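Local coordinates for protein succinyl-CoA ligase (ADP-forming) subunit alpha (Methanosaeta concilii, PDB 6HXI) that joins a CoA-ligase-type region and a citrate-synthase-like helical region in a single chain, and binds coenzyme A, at residues D30-V34 with C35-S39; L213-I216 with L217-E220; Y340-A343 with L344-D348; F461-A464 with Q465-L469; M610-E613 with E614-Q617. All coordinates share one frame; numbering follows the deposited sequence.

How the contacts relate
From the N terminus onward, the five contacts follow one another in series; each is local, between residues three to five apart, and none nests in or crosses another. Contact 1 ends helix 22-34 beside the parallel strands of the first sheet, and contact 2 joins successive turns of helix 212-221 beside those of the second. Contact 3 closes the short helix 340-345 before strand 349-350; its nearest atoms lie about 10 Å from contact 1, and other subunits reach it. Contact 4 finishes helix 453-466 in the citrate-synthase-like region, its centre about 95 Å from that of contact 2. Contact 5 folds the C-terminal tail after strand 606-608; like contact 3, it touches the third subunit.

Contact 1: D30-V34 with C35-S39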
loop_
_atom_site.group_PDB
_atom_site.type_symbol
_atom_site.label_atom_id
_atom_site.label_comp_id
_atom_site.label_asym_id
_atom_site.label_seq_id
_atom_site.Cartn_x
_atom_site.Cartn_y
_atom_site.Cartn_z
ATOM N N ASP B 30 34.721 -23.560 -13.538
ATOM C CA ASP B 30 35.652 -23.966 -12.492
ATOM C C ASP B 30 36.909 -24.608 -13.095
ATOM O O ASP B 30 38.014 -24.356 -12.621
ATOM C CB ASP B 30 34.952 -24.919 -11.500
ATOM C CG ASP B 30 34.132 -24.243 -10.415
ATOM O OD1 ASP B 30 34.141 -22.996 -10.349
ATOM O OD2 ASP B 30 33.525 -24.965 -9.598
ATOM N N PHE B 31 36.734 -25.402 -14.151
ATOM C CA PHE B 31 37.832 -26.063 -14.862
ATOM C C PHE B 31 38.698 -25.019 -15.576
ATOM O O PHE B 31 39.908 -25.057 -15.454
ATOM C CB PHE B 31 37.284 -27.091 -15.865
ATOM C CG PHE B 31 38.353 -27.938 -16.517
ATOM C CD1 PHE B 31 39.145 -28.801 -15.759
ATOM C CD2 PHE B 31 38.574 -27.872 -17.886
ATOM C CE1 PHE B 31 40.129 -29.599 -16.369
ATOM C CE2 PHE B 31 39.572 -28.661 -18.492
ATOM C CZ PHE B 31 40.331 -29.523 -17.728
ATOM N N ASP B 32 38.062 -24.051 -16.248
ATOM C CA ASP B 32 38.746 -22.966 -16.930
ATOM C C ASP B 32 39.605 -22.200 -15.925
ATOM O O ASP B 32 40.769 -21.941 -16.197
ATOM C CB ASP B 32 37.728 -22.017 -17.593
ATOM C CG ASP B 32 36.767 -22.662 -18.568
ATOM O OD1 ASP B 32 37.137 -23.700 -19.181
ATOM O OD2 ASP B 32 35.652 -22.128 -18.734
ATOM N N TYR B 33 39.050 -21.912 -14.735
ATOM C CA TYR B 33 39.772 -21.236 -13.670
ATOM C C TYR B 33 41.044 -22.026 -13.197
ATOM O O TYR B 33 42.131 -21.443 -13.186
ATOM C CB TYR B 33 38.837 -20.914 -12.494
ATOM C CG TYR B 33 39.522 -20.112 -11.422
ATOM C CD1 TYR B 33 39.716 -18.743 -11.568
ATOM C CD2 TYR B 33 40.000 -20.723 -10.268
ATOM C CE1 TYR B 33 40.392 -18.001 -10.594
ATOM C CE2 TYR B 33 40.666 -19.996 -9.286
ATOM C CZ TYR B 33 40.866 -18.636 -9.458
ATOM O OH TYR B 33 41.510 -17.919 -8.487
ATOM N N VAL B 34 40.895 -23.325 -12.820
ATOM C CA VAL B 34 41.998 -24.167 -12.338
ATOM C C VAL B 34 43.050 -24.451 -13.437
ATOM O O VAL B 34 44.188 -24.740 -13.103
ATOM C CB VAL B 34 41.560 -25.474 -11.618
ATOM C CG1 VAL B 34 40.801 -25.179 -10.328
ATOM C CG2 VAL B 34 40.768 -26.404 -12.532
ATOM N N CYS B 35 42.677 -24.324 -14.730
ATOM C CA CYS B 35 43.570 -24.497 -15.881
ATOM C C CYS B 35 44.326 -23.230 -16.219
ATOM O O CYS B 35 45.163 -23.236 -17.128
ATOM C CB CYS B 35 42.791 -25.009 -17.086
ATOM S SG CYS B 35 42.189 -26.696 -16.885
ATOM N N LYS B 36 44.000 -22.133 -15.504
ATOM C CA LYS B 36 44.602 -20.806 -15.652
ATOM C C LYS B 36 44.268 -20.187 -17.009
ATOM O O LYS B 36 45.073 -19.425 -17.548
ATOM C CB LYS B 36 46.132 -20.827 -15.364
ATOM C CG LYS B 36 46.502 -21.370 -13.988
ATOM C CD LYS B 36 47.937 -21.020 -13.611
ATOM C CE LYS B 36 48.053 -20.515 -12.185
ATOM N NZ LYS B 36 47.362 -19.203 -11.973
ATOM N N ARG B 37 43.079 -20.509 -17.557
ATOM C CA ARG B 37 42.602 -19.979 -18.831
ATOM C C ARG B 37 42.435 -18.473 -18.746
ATOM O O ARG B 37 42.085 -17.944 -17.682
ATOM C CB ARG B 37 41.257 -20.614 -19.243
ATOM C CG ARG B 37 41.376 -21.980 -19.913
ATOM C CD ARG B 37 40.062 -22.443 -20.540
ATOM N NE ARG B 37 39.481 -21.421 -21.417
ATOM C CZ ARG B 37 38.927 -21.656 -22.601
ATOM N NH1 ARG B 37 38.862 -22.896 -23.077
ATOM N NH2 ARG B 37 38.455 -20.654 -23.327
ATOM N N SER B 38 42.696 -17.782 -19.865
ATOM C CA SER B 38 42.569 -16.326 -19.929
ATOM C C SER B 38 41.108 -15.933 -19.906
ATOM O O SER B 38 40.728 -15.024 -19.168
ATOM C CB SER B 38 43.274 -15.759 -21.161
ATOM O OG SER B 38 43.044 -16.525 -22.334
ATOM N N SER B 39 40.281 -16.665 -20.655
ATOM C CA SER B 39 38.853 -16.377 -20.728
ATOM C C SER B 39 37.970 -17.595 -20.392
ATOM O O SER B 39 38.390 -18.736 -20.620
ATOM C CB SER B 39 38.503 -15.846 -22.123
ATOM O OG SER B 39 37.356 -15.010 -22.092
HETATM O O HOH W 1 44.030 -18.999 -12.089
#
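With chi1 of Phe31 at -173° its ring swings away from the backbone N, and with chi1 of Cys35 at -68° the sulfur turns to the side opposite its own carbonyl; together these torsions place SG over the middle of the ring face. The sulfur-aromatic contact is close, SG of Cys35 lying 3.5 Å from the centroid of the Phe31 ring. Behind it, Cys35 N donates to Phe31 O at 3.0 Å. The next residue, Lys36, takes a positive phi of 66° and ends helix 22-34 in a Schellman motif: Lys36 N reaches Tyr33 O at 3.1 Å, and Arg37 N reaches back to Asp32 O at 3.0 Å. The turn lies within a beta-alpha-beta crossover between the parallel strands 15-18 and 42-46, as in Rossmann-like CoA-binding domains. Past the turn, Arg37 runs alongside Asp32, with CD of Arg37 3.5 Å from OD1 of Asp32. Their charges form only a long salt bridge, OD1 of Asp32 standing 4.0 Å from NE of Arg37 and well out of the guanidinium plane. NE of Arg37 donates instead to Ser39 O at 3.0 Å, while NH1 bonds Ala148 O; Asp32 OD2 is held by Ser41 OG.

Contact 2: L213-I216 with L217-E220; sequences LDHI and LRYE
Leu217 meets Leu213 one turn back on helix 212-221, the helical arm of a beta-alpha-beta crossover that links the parallel strands 196-201 and 227-233 in the CoA-ligase region. CG of Leu217 lies 3.8 Å from CD1 of Leu213, and Leu217 N donates to Leu213 O at 2.8 Å. Arg218, next along, bends at chi3 (-54°) and runs beside His215. Its NH2 gives a nearly straight bond to ND1 of His215, 3.2 Å long, with donor and acceptor each close to the other's plane although ring and guanidinium stand 80° apart. The remaining polar ends have their own partners: His215 NE2 bonds Ser210 OG, and Arg218 NH1 pairs with Glu198 and Tyr6 O. Tyr219 N donates to His215 O at 3.1 Å, and the ring of Tyr219 folds back over the same oxygen, which sits 3.3 Å above the ring plane near its centre. The hydroxyl at the far end of that ring bonds Phe174 O. Glu220 N continues the helical pattern with a bond to Ile216 O at 3.1 Å; its side chain leads off elsewhere, where OE2 accepts from the backbone N of Lys253.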
loop_
_atom_site.group_PDB
_atom_site.type_symbol
_atom_site.label_atom_id
_atom_site.label_comp_id
_atom_site.label_asym_id
_atom_site.label_seq_id
_atom_site.Cartn_x
_atom_site.Cartn_y
_atom_site.Cartn_z
ATOM N N LEU B 213 36.650 -44.683 -33.841
ATOM C CA LEU B 213 37.724 -44.507 -34.832
ATOM C C LEU B 213 37.918 -43.062 -35.261
ATOM O O LEU B 213 39.063 -42.661 -35.439
ATOM C CB LEU B 213 37.576 -45.429 -36.062
ATOM C CG LEU B 213 38.740 -45.389 -37.087
ATOM C CD1 LEU B 213 40.074 -45.855 -36.465
ATOM C CD2 LEU B 213 38.396 -46.163 -38.345
ATOM N N ASP B 214 36.828 -42.271 -35.389
ATOM C CA ASP B 214 36.899 -40.852 -35.766
ATOM C C ASP B 214 37.895 -40.134 -34.846
ATOM O O ASP B 214 38.854 -39.515 -35.340
ATOM C CB ASP B 214 35.504 -40.185 -35.682
ATOM C CG ASP B 214 34.394 -40.853 -36.482
ATOM O OD1 ASP B 214 34.654 -41.917 -37.095
ATOM O OD2 ASP B 214 33.259 -40.317 -36.487
ATOM N N HIS B 215 37.701 -40.307 -33.504
ATOM C CA HIS B 215 38.538 -39.742 -32.456
ATOM C C HIS B 215 39.908 -40.379 -32.424
ATOM O O HIS B 215 40.868 -39.633 -32.307
ATOM C CB HIS B 215 37.841 -39.771 -31.094
ATOM C CG HIS B 215 36.462 -39.169 -31.151
ATOM N ND1 HIS B 215 36.276 -37.800 -31.223
ATOM C CD2 HIS B 215 35.258 -39.774 -31.232
ATOM C CE1 HIS B 215 34.970 -37.611 -31.323
ATOM N NE2 HIS B 215 34.313 -38.767 -31.323
ATOM N N ILE B 216 40.021 -41.727 -32.605
ATOM C CA ILE B 216 41.315 -42.430 -32.624
ATOM C C ILE B 216 42.207 -41.900 -33.761
ATOM O O ILE B 216 43.419 -41.714 -33.559
ATOM C CB ILE B 216 41.181 -43.986 -32.621
ATOM C CG1 ILE B 216 40.627 -44.475 -31.267
ATOM C CG2 ILE B 216 42.535 -44.670 -32.927
ATOM C CD1 ILE B 216 40.266 -45.966 -31.156
ATOM N N LEU B 217 41.591 -41.613 -34.932
ATOM C CA LEU B 217 42.294 -41.071 -36.103
ATOM C C LEU B 217 42.810 -39.666 -35.860
ATOM O O LEU B 217 43.871 -39.331 -36.368
ATOM C CB LEU B 217 41.454 -41.138 -37.390
ATOM C CG LEU B 217 41.208 -42.522 -37.969
ATOM C CD1 LEU B 217 40.351 -42.434 -39.216
ATOM C CD2 LEU B 217 42.511 -43.244 -38.271
ATOM N N ARG B 218 42.085 -38.859 -35.063
ATOM C CA ARG B 218 42.527 -37.520 -34.682
ATOM C C ARG B 218 43.744 -37.632 -33.749
ATOM O O ARG B 218 44.664 -36.830 -33.870
ATOM C CB ARG B 218 41.430 -36.748 -33.954
ATOM C CG ARG B 218 40.299 -36.212 -34.812
ATOM C CD ARG B 218 39.420 -35.241 -34.033
ATOM N NE ARG B 218 38.897 -35.805 -32.782
ATOM C CZ ARG B 218 39.404 -35.572 -31.575
ATOM N NH1 ARG B 218 40.477 -34.805 -31.435
ATOM N NH2 ARG B 218 38.866 -36.133 -30.504
ATOM N N TYR B 219 43.739 -38.597 -32.804
ATOM C CA TYR B 219 44.849 -38.801 -31.875
ATOM C C TYR B 219 46.109 -39.225 -32.622
ATOM O O TYR B 219 47.208 -38.865 -32.198
ATOM C CB TYR B 219 44.504 -39.857 -30.811
ATOM C CG TYR B 219 43.253 -39.598 -29.998
ATOM C CD1 TYR B 219 42.773 -38.301 -29.806
ATOM C CD2 TYR B 219 42.584 -40.640 -29.364
ATOM C CE1 TYR B 219 41.631 -38.060 -29.048
ATOM C CE2 TYR B 219 41.442 -40.405 -28.594
ATOM C CZ TYR B 219 40.978 -39.113 -28.427
ATOM O OH TYR B 219 39.859 -38.886 -27.666
ATOM N N GLU B 220 45.941 -39.990 -33.733
ATOM C CA GLU B 220 47.019 -40.495 -34.592
ATOM C C GLU B 220 47.737 -39.375 -35.347
ATOM O O GLU B 220 48.930 -39.510 -35.661
ATOM C CB GLU B 220 46.474 -41.512 -35.596
ATOM C CG GLU B 220 47.056 -42.906 -35.427
ATOM C CD GLU B 220 48.495 -43.122 -35.868
ATOM O OE1 GLU B 220 48.793 -42.967 -37.075
ATOM O OE2 GLU B 220 49.312 -43.532 -35.013
#

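Contact 3: Y340-A343 with L344-D348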
loop_
_atom_site.group_PDB
_atom_site.type_symbol
_atom_site.label_atom_id
_atom_site.label_comp_id
_atom_site.label_asym_id
_atom_site.label_seq_id
_atom_site.Cartn_x
_atom_site.Cartn_y
_atom_site.Cartn_z
ATOM N N TYR B 340 29.585 -22.885 -0.433
ATOM C CA TYR B 340 28.857 -22.676 0.818
ATOM C C TYR B 340 27.860 -23.797 1.085
ATOM O O TYR B 340 27.866 -24.362 2.180
ATOM C CB TYR B 340 28.125 -21.312 0.742
ATOM C CG TYR B 340 26.894 -21.189 1.603
ATOM C CD1 TYR B 340 26.994 -21.051 2.986
ATOM C CD2 TYR B 340 25.622 -21.162 1.036
ATOM C CE1 TYR B 340 25.862 -20.953 3.788
ATOM C CE2 TYR B 340 24.481 -21.032 1.826
ATOM C CZ TYR B 340 24.609 -20.891 3.199
ATOM O OH TYR B 340 23.493 -20.728 3.984
ATOM N N SER B 341 27.003 -24.116 0.094
ATOM C CA SER B 341 25.955 -25.141 0.239
ATOM C C SER B 341 26.533 -26.524 0.582
ATOM O O SER B 341 25.906 -27.252 1.342
ATOM C CB SER B 341 25.076 -25.212 -1.009
ATOM O OG SER B 341 25.836 -25.559 -2.155
ATOM N N LYS B 342 27.737 -26.852 0.090
ATOM C CA LYS B 342 28.384 -28.128 0.403
ATOM C C LYS B 342 28.850 -28.126 1.873
ATOM O O LYS B 342 28.539 -29.057 2.625
ATOM C CB LYS B 342 29.563 -28.392 -0.549
ATOM C CG LYS B 342 30.270 -29.716 -0.322
ATOM C CD LYS B 342 31.537 -29.809 -1.153
ATOM C CE LYS B 342 32.436 -30.943 -0.712
ATOM N NZ LYS B 342 33.834 -30.692 -1.146
ATOM N N ALA B 343 29.537 -27.044 2.283
ATOM C CA ALA B 343 30.021 -26.815 3.648
ATOM C C ALA B 343 28.860 -26.880 4.658
ATOM O O ALA B 343 28.987 -27.508 5.709
ATOM C CB ALA B 343 30.705 -25.455 3.725
ATOM N N LEU B 344 27.713 -26.278 4.310
ATOM C CA LEU B 344 26.555 -26.309 5.186
ATOM C C LEU B 344 25.900 -27.704 5.239
ATOM O O LEU B 344 25.609 -28.181 6.336
ATOM C CB LEU B 344 25.546 -25.217 4.814
ATOM C CG LEU B 344 24.466 -24.880 5.882
ATOM C CD1 LEU B 344 25.085 -24.373 7.194
ATOM C CD2 LEU B 344 23.488 -23.849 5.365
ATOM N N ALA B 345 25.699 -28.362 4.068
ATOM C CA ALA B 345 25.078 -29.693 3.966
ATOM C C ALA B 345 25.862 -30.781 4.697
ATOM O O ALA B 345 25.257 -31.660 5.316
ATOM C CB ALA B 345 24.868 -30.080 2.513
ATOM N N THR B 346 27.197 -30.691 4.670
ATOM C CA THR B 346 28.069 -31.650 5.335
ATOM C C THR B 346 28.233 -31.355 6.828
ATOM O O THR B 346 28.838 -32.134 7.547
ATOM C CB THR B 346 29.449 -31.716 4.634
ATOM O OG1 THR B 346 30.112 -30.455 4.747
ATOM C CG2 THR B 346 29.364 -32.156 3.172
ATOM N N GLY B 347 27.733 -30.227 7.287
ATOM C CA GLY B 347 27.905 -29.822 8.675
ATOM C C GLY B 347 29.316 -29.333 8.971
ATOM O O GLY B 347 29.726 -29.284 10.131
ATOM N N ASP B 348 30.063 -28.942 7.925
ATOM C CA ASP B 348 31.411 -28.391 8.070
ATOM C C ASP B 348 31.290 -27.050 8.787
ATOM O O ASP B 348 32.102 -26.734 9.647
ATOM C CB ASP B 348 32.057 -28.204 6.681
ATOM C CG ASP B 348 33.568 -27.969 6.684
ATOM O OD1 ASP B 348 34.329 -28.951 6.909
ATOM O OD2 ASP B 348 33.994 -26.827 6.378
#
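Tyr340 and Leu344, one helical turn apart, make the apolar part of the contact. Both side chains leave the helix opposite their backbone N (chi1 154° and -164°), and they lie side by side, pointing the same way; CD2 of Leu344 comes within 3.8 Å of CZ of Tyr340 and 3.4 Å of its OH, approaching the ring obliquely.

Among the hydrogen bonds, Leu344 N to Tyr340 O (2.9 Å) and Ala345 N to Ser341 O are ordinary helical ones. Lys342 O is gripped twice by one residue: Thr346 N donates at 2.9 Å, and Thr346 OG1 donates to the same Lys342 O at 3.0 Å, so the threonine hydroxyl folds back onto the helix and finds its acceptor within the last turn. Gly347 then adopts a positive phi of 74°, completing a Schellman motif in which Asp348 N makes a weak bond to Ala343 O at 2.9 Å. CB of Asp348 rests 3.3 Å from that same Ala343 O.

Charge enters through the extended Lys342, whose NZ forms a salt bridge with Glu159 of helix 158-163. Tyr340 faces two other copies of the protein, its hydroxyl bonding Glu604 of the third subunit and its ring making a cation-pi contact with Lys351 of the second.

Helix 340-345 lies between the short strands 338-339 and 349-350 in the chain. Ile349 of the latter strand packs on Tyr340, Ala343 and Leu344, and its copy in the second subunit adds to the packing on Tyr340 and Ala343.

Contact 4: F461-A464 with Q465-L469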
loop_
_atom_site.group_PDB
_atom_site.type_symbol
_atom_site.label_atom_id
_atom_site.label_comp_id
_atom_site.label_asym_id
_atom_site.label_seq_id
_atom_site.Cartn_x
_atom_site.Cartn_y
_atom_site.Cartn_z
ATOM N N PHE B 461 -13.017 -0.465 27.778
ATOM C CA PHE B 461 -13.943 -1.262 28.595
ATOM C C PHE B 461 -13.184 -2.242 29.493
ATOM O O PHE B 461 -13.528 -2.364 30.658
ATOM C CB PHE B 461 -15.006 -1.972 27.737
ATOM C CG PHE B 461 -16.149 -1.078 27.301
ATOM C CD1 PHE B 461 -15.993 -0.185 26.242
ATOM C CD2 PHE B 461 -17.357 -1.085 27.980
ATOM C CE1 PHE B 461 -17.047 0.651 25.852
ATOM C CE2 PHE B 461 -18.414 -0.249 27.576
ATOM C CZ PHE B 461 -18.256 0.594 26.509
ATOM N N LYS B 462 -12.142 -2.919 28.967
ATOM C CA LYS B 462 -11.354 -3.885 29.752
ATOM C C LYS B 462 -10.731 -3.183 30.987
ATOM O O LYS B 462 -10.868 -3.670 32.101
ATOM C CB LYS B 462 -10.267 -4.554 28.884
ATOM C CG LYS B 462 -9.729 -5.831 29.465
ATOM C CD LYS B 462 -8.331 -6.176 28.997
ATOM C CE LYS B 462 -7.903 -7.406 29.757
ATOM N NZ LYS B 462 -6.498 -7.349 30.231
ATOM N N ARG B 463 -10.092 -2.029 30.778
ATOM C CA ARG B 463 -9.452 -1.231 31.825
ATOM C C ARG B 463 -10.461 -0.811 32.912
ATOM O O ARG B 463 -10.228 -1.077 34.084
ATOM C CB ARG B 463 -8.729 -0.020 31.201
ATOM C CG ARG B 463 -8.129 0.947 32.221
ATOM C CD ARG B 463 -7.831 2.316 31.635
ATOM N NE ARG B 463 -9.009 2.949 31.029
ATOM C CZ ARG B 463 -9.922 3.659 31.687
ATOM N NH1 ARG B 463 -9.822 3.834 32.999
ATOM N NH2 ARG B 463 -10.950 4.190 31.038
ATOM N N ALA B 464 -11.595 -0.243 32.533
ATOM C CA ALA B 464 -12.613 0.177 33.485
ATOM C C ALA B 464 -13.059 -0.972 34.368
ATOM O O ALA B 464 -13.008 -0.855 35.587
ATOM C CB ALA B 464 -13.805 0.780 32.750
ATOM N N GLN B 465 -13.450 -2.101 33.752
ATOM C CA GLN B 465 -13.937 -3.290 34.417
ATOM C C GLN B 465 -12.863 -3.949 35.272
ATOM O O GLN B 465 -13.195 -4.442 36.341
ATOM C CB GLN B 465 -14.501 -4.246 33.366
ATOM C CG GLN B 465 -15.409 -5.354 33.906
ATOM C CD GLN B 465 -14.798 -6.727 33.915
ATOM O OE1 GLN B 465 -13.760 -6.999 33.305
ATOM N NE2 GLN B 465 -15.469 -7.639 34.576
ATOM N N GLU B 466 -11.587 -3.922 34.835
ATOM C CA GLU B 466 -10.439 -4.508 35.563
ATOM C C GLU B 466 -10.128 -3.690 36.821
ATOM O O GLU B 466 -10.132 -4.232 37.932
ATOM C CB GLU B 466 -9.158 -4.525 34.695
ATOM C CG GLU B 466 -8.900 -5.772 33.873
ATOM C CD GLU B 466 -7.663 -5.656 33.000
ATOM O OE1 GLU B 466 -6.906 -6.647 32.915
ATOM O OE2 GLU B 466 -7.432 -4.567 32.425
ATOM N N THR B 467 -9.857 -2.370 36.630
ATOM C CA THR B 467 -9.517 -1.425 37.701
ATOM C C THR B 467 -10.667 -1.259 38.721
ATOM O O THR B 467 -10.530 -0.513 39.690
ATOM C CB THR B 467 -9.008 -0.092 37.133
ATOM O OG1 THR B 467 -10.074 0.602 36.483
ATOM C CG2 THR B 467 -7.820 -0.270 36.186
ATOM N N GLY B 468 -11.760 -1.975 38.505
ATOM C CA GLY B 468 -12.903 -1.976 39.402
ATOM C C GLY B 468 -13.903 -0.844 39.278
ATOM O O GLY B 468 -14.897 -0.843 40.016
ATOM N N LEU B 469 -13.675 0.135 38.355
ATOM C CA LEU B 469 -14.592 1.276 38.131
ATOM C C LEU B 469 -16.040 0.820 37.976
ATOM O O LEU B 469 -16.309 -0.102 37.208
ATOM C CB LEU B 469 -14.204 2.076 36.877
ATOM C CG LEU B 469 -12.902 2.859 36.873
ATOM C CD1 LEU B 469 -12.716 3.552 35.554
ATOM C CD2 LEU B 469 -12.862 3.890 37.993
#
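Gln465 N, Glu466 N and Thr467 N each donate to the carbonyl four residues back, on Phe461, Lys462 and Arg463, before Gly468 leaves the helix with a positive phi of 82°. Thr467 adds a second donor to the last of these acceptors: its OG1 also donates to Arg463 O, at 2.9 Å and from above the carbonyl plane, so that one oxygen holds both the amide and the hydroxyl of Thr467. On another side of the helix, Lys462 starts opposite its backbone N (chi1 -161°) and bends at its far end to bring NZ to OE1 of Glu466. This salt bridge is 2.8 Å long, with NZ approaching from 51° above the carboxylate plane. The ammonium has further partners in Asp564 and Lys560 O of helix 560-569. After the turn, CD1 of Leu469 reaches back to CB of Ala464 at 4.1 Å and lies 3.9 Å from NH1 of Arg463, whose NH2 is paired with Glu460. The side chain of Phe461, about 8 Å from bound coenzyme A, stacks edge-to-face with Phe474 of helix 471-480. An i to i+4 salt bridge along the last turn and a positive-phi glycine after it mark the C-terminal end of helix 453-466, within the mostly helical citrate-synthase-like fold.

Contact 5: M610-E613 with E614-Q617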
loop_
_atom_site.group_PDB
_atom_site.type_symbol
_atom_site.label_atom_id
_atom_site.label_comp_id
_atom_site.label_asym_id
_atom_site.label_seq_id
_atom_site.Cartn_x
_atom_site.Cartn_y
_atom_site.Cartn_z
ATOM N N MET B 610 -6.236 30.193 0.196
ATOM C CA MET B 610 -4.811 30.467 -0.002
ATOM C C MET B 610 -4.293 31.470 0.993
ATOM O O MET B 610 -4.950 32.459 1.216
ATOM C CB MET B 610 -4.538 31.000 -1.435
ATOM C CG MET B 610 -4.774 29.990 -2.579
ATOM S SD MET B 610 -3.939 28.386 -2.474
ATOM C CE MET B 610 -5.284 27.381 -1.795
ATOM N N PRO B 611 -3.090 31.299 1.554
ATOM C CA PRO B 611 -2.540 32.347 2.431
ATOM C C PRO B 611 -2.125 33.549 1.579
ATOM O O PRO B 611 -1.908 33.415 0.365
ATOM C CB PRO B 611 -1.305 31.661 3.059
ATOM C CG PRO B 611 -0.884 30.623 2.070
ATOM C CD PRO B 611 -2.155 30.161 1.400
ATOM N N SER B 612 -2.025 34.726 2.202
ATOM C CA SER B 612 -1.624 35.957 1.515
ATOM C C SER B 612 -0.127 36.004 1.311
ATOM O O SER B 612 0.599 35.236 1.935
ATOM C CB SER B 612 -2.061 37.170 2.329
ATOM O OG SER B 612 -1.383 37.193 3.575
ATOM N N GLU B 613 0.345 36.962 0.487
ATOM C CA GLU B 613 1.761 37.216 0.218
ATOM C C GLU B 613 2.529 37.486 1.529
ATOM O O GLU B 613 3.650 36.998 1.702
ATOM C CB GLU B 613 1.904 38.438 -0.702
ATOM C CG GLU B 613 2.678 38.145 -1.976
ATOM C CD GLU B 613 4.179 38.040 -1.813
ATOM O OE1 GLU B 613 4.826 39.088 -1.584
ATOM O OE2 GLU B 613 4.712 36.917 -1.954
ATOM N N GLU B 614 1.903 38.231 2.451
ATOM C CA GLU B 614 2.447 38.594 3.765
ATOM C C GLU B 614 2.573 37.371 4.658
ATOM O O GLU B 614 3.586 37.227 5.348
ATOM C CB GLU B 614 1.563 39.694 4.425
ATOM C CG GLU B 614 1.976 40.127 5.830
ATOM C CD GLU B 614 1.553 41.523 6.260
ATOM O OE1 GLU B 614 2.338 42.186 6.979
ATOM O OE2 GLU B 614 0.439 41.956 5.884
ATOM N N GLU B 615 1.543 36.485 4.650
ATOM C CA GLU B 615 1.511 35.256 5.439
ATOM C C GLU B 615 2.612 34.270 5.057
ATOM O O GLU B 615 3.021 33.470 5.899
ATOM C CB GLU B 615 0.174 34.545 5.271
ATOM C CG GLU B 615 -0.986 35.181 6.019
ATOM C CD GLU B 615 -2.267 34.414 5.787
ATOM O OE1 GLU B 615 -3.022 34.787 4.862
ATOM O OE2 GLU B 615 -2.456 33.367 6.446
ATOM N N ILE B 616 3.054 34.274 3.781
ATOM C CA ILE B 616 4.082 33.305 3.346
ATOM C C ILE B 616 5.510 33.828 3.560
ATOM O O ILE B 616 6.447 33.083 3.331
ATOM C CB ILE B 616 3.841 32.752 1.905
ATOM C CG1 ILE B 616 4.057 33.802 0.818
ATOM C CG2 ILE B 616 2.447 32.098 1.813
ATOM C CD1 ILE B 616 3.984 33.267 -0.606
ATOM N N GLN B 617 5.680 35.062 4.064
ATOM C CA GLN B 617 7.014 35.588 4.277
ATOM C C GLN B 617 7.723 35.028 5.516
ATOM O O GLN B 617 7.073 34.724 6.517
ATOM C CB GLN B 617 7.024 37.140 4.291
ATOM C CG GLN B 617 6.646 37.801 2.949
ATOM C CD GLN B 617 7.242 37.129 1.724
ATOM O OE1 GLN B 617 8.449 36.816 1.640
ATOM N NE2 GLN B 617 6.416 36.895 0.736
#
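Ser612 and Glu615 make the tightly bonded part of this turn. Ser612 N donates to OE1 of Glu615 at 2.8 Å, and in return Glu615 N donates to OG of Ser612 at 3.2 Å. The serine torsion (chi1 64°) sets OG between its own N and carbonyl carbon, from where it also donates to Glu615 OE1, on the anti lone pair and at 3.2 Å; the amide, by contrast, meets OE1 from above the carboxylate plane. Two donors from one residue therefore fix the end of Glu615. Gln617 bends back on the same turn, its NE2 donating to Glu613 O at 2.9 Å. The reciprocal exchange is the capping-box pattern, Ser-x-x-Glu, here at the start of a single helix-like turn and not of a regular helix; a type I beta turn runs from Glu614 to Gln617. Pro611 and Ile616 flank it in the positions of a hydrophobic staple, CG of Pro611 lying 3.7 Å from CG2 of Ile616 with the two side chains nearly at right angles. Ile616, the buried residue here, also packs on Lys394 of the third subunit.

The other side is looser. Glu614 is exposed, and its carboxylate leads away from the turn. Glu613 is exposed too, and the carboxylate of Glu396 of the third subunit comes close to its OE2, a like-charge approach that may favour protonation of one of them.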